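Local coordinates for protein nicotinate phosphoribosyltransferase (Vibrio cholerae, PDB 4HL7) that probably catalyses the ATP-driven synthesis of nicotinate ribonucleotide from nicotinate and phosphoribosyl diphosphate in NAD biosynthesis, at residues L55-R59 and E105-V109. Residues are numbered along the deposited sequence; the frame is centred on the assembly and turned at random.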
loop_
_atom_site.group_PDB
_atom_site.type_symbol
_atom_site.label_atom_id
_atom_site.label_comp_id
_atom_site.label_asym_id
_atom_site.label_seq_id
_atom_site.Cartn_x
_atom_site.Cartn_y
_atom_site.Cartn_z
ATOM N N LEU A 55 -22.332 6.639 2.642
ATOM C CA LEU A 55 -21.746 7.898 3.050
ATOM C C LEU A 55 -22.048 8.211 4.532
ATOM O O LEU A 55 -21.144 8.613 5.235
ATOM C CB LEU A 55 -22.166 8.994 2.058
ATOM C CG LEU A 55 -21.678 10.435 2.093
ATOM C CD1 LEU A 55 -20.171 10.502 2.138
ATOM C CD2 LEU A 55 -22.226 11.207 0.891
ATOM N N ASP A 56 -23.264 7.914 5.039
ATOM C CA ASP A 56 -23.596 8.188 6.481
ATOM C C ASP A 56 -22.697 7.496 7.517
ATOM O O ASP A 56 -22.123 8.169 8.414
ATOM C CB ASP A 56 -25.072 7.913 6.816
ATOM C CG ASP A 56 -25.936 9.183 6.838
ATOM O OD1 ASP A 56 -25.419 10.291 6.572
ATOM O OD2 ASP A 56 -27.153 9.071 7.117
ATOM N N ALA A 57 -22.561 6.168 7.403
ATOM C CA ALA A 57 -21.718 5.407 8.335
ATOM C C ALA A 57 -20.233 5.657 8.112
ATOM O O ALA A 57 -19.439 5.637 9.058
ATOM C CB ALA A 57 -22.027 3.903 8.284
ATOM N N ILE A 58 -19.850 5.949 6.885
ATOM C CA ILE A 58 -18.469 6.300 6.672
ATOM C C ILE A 58 -18.159 7.601 7.423
ATOM O O ILE A 58 -17.132 7.718 8.072
ATOM C CB ILE A 58 -18.144 6.423 5.188
ATOM C CG1 ILE A 58 -18.237 5.042 4.566
ATOM C CG2 ILE A 58 -16.753 7.026 4.978
ATOM C CD1 ILE A 58 -18.176 5.050 3.046
ATOM N N ARG A 59 -19.085 8.566 7.370
ATOM C CA ARG A 59 -18.847 9.871 8.017
ATOM C C ARG A 59 -18.647 9.665 9.477
ATOM O O ARG A 59 -17.790 10.280 10.097
ATOM C CB ARG A 59 -20.068 10.735 7.843
ATOM C CG ARG A 59 -19.792 12.110 7.353
ATOM C CD ARG A 59 -21.109 12.608 6.809
ATOM N NE ARG A 59 -20.880 13.357 5.607
ATOM C CZ ARG A 59 -21.739 13.420 4.614
ATOM N NH1 ARG A 59 -22.877 12.750 4.683
ATOM N NH2 ARG A 59 -21.432 14.143 3.554
ATOM N N GLU A 105 -12.974 15.963 3.534
ATOM C CA GLU A 105 -14.272 16.301 2.894
ATOM C C GLU A 105 -14.756 15.100 2.124
ATOM O O GLU A 105 -13.954 14.359 1.547
ATOM C CB GLU A 105 -14.130 17.402 1.864
ATOM C CG GLU A 105 -13.649 18.719 2.381
ATOM C CD GLU A 105 -13.876 19.824 1.360
ATOM O OE1 GLU A 105 -13.985 19.534 0.141
ATOM O OE2 GLU A 105 -13.941 20.980 1.779
HETATM N N MSE A 106 -16.058 14.921 2.046
HETATM C CA MSE A 106 -16.543 13.854 1.182
HETATM C C MSE A 106 -17.885 14.185 0.663
HETATM O O MSE A 106 -18.580 15.018 1.233
HETATM C CB MSE A 106 -16.579 12.574 1.971
HETATM C CG MSE A 106 -17.468 12.683 3.212
HETATM SE SE MSE A 106 -17.093 10.993 4.186
HETATM C CE MSE A 106 -15.887 11.677 5.582
ATOM N N GLY A 107 -18.240 13.556 -0.450
ATOM C CA GLY A 107 -19.550 13.779 -1.095
ATOM C C GLY A 107 -19.762 12.818 -2.254
ATOM O O GLY A 107 -18.903 11.976 -2.567
ATOM N N ILE A 108 -20.918 12.941 -2.896
ATOM C CA ILE A 108 -21.238 12.126 -4.061
ATOM C C ILE A 108 -21.030 12.992 -5.302
ATOM O O ILE A 108 -21.499 14.103 -5.350
ATOM C CB ILE A 108 -22.707 11.639 -3.989
ATOM C CG1 ILE A 108 -22.951 10.819 -2.711
ATOM C CG2 ILE A 108 -23.069 10.818 -5.215
ATOM C CD1 ILE A 108 -22.122 9.537 -2.584
ATOM N N VAL A 109 -20.284 12.513 -6.281
ATOM C CA VAL A 109 -20.202 13.220 -7.551
ATOM C C VAL A 109 -20.872 12.414 -8.657
ATOM O O VAL A 109 -20.646 11.202 -8.776
ATOM C CB VAL A 109 -18.767 13.553 -7.956
ATOM C CG1 VAL A 109 -18.780 14.423 -9.219
ATOM C CG2 VAL A 109 -18.057 14.275 -6.818
#
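The chi1 of Leu55 (-176°) puts CG opposite the backbone N, and both methyls face strand 104-109. Met106, a selenomethionine, holds its CG between its own backbone N and carbonyl carbon (chi1 58°) and reaches back to the helix. The two side chains lie alongside each other, pointing opposite ways. Leu55 CD1 lies 3.6 Å from Met106 CG and 3.7 Å from Met106 SE. The other methyl, Leu55 CD2, packs 3.7 Å from Ile108 CG1 and also lies near the CA of Gly107. Ile58 CG2 meets Met106 SE at 4.1 Å.

Segment 55-59 runs antiparallel to 105-109, at 172°. The helix covers one face at the edge of an antiparallel sheet. Both segments belong to the N-terminal NAPRTase family region, and the sheet also includes strand 372-380. Strand 104-109 is outermost there and bonds through its backbone to strand 116-122. Ile58 extends the packing to Leu117 of that strand and to Val139 and Val142 of helix 131-147.

Arg59 lies on the exposed side. Leu55 CD1 sits 4.0 Å above the plane of the Arg59 guanidinium, over its centre. Arg59 NH2 comes within 3.8 Å of Met106 O, and no hydrogen bond joins the two segments.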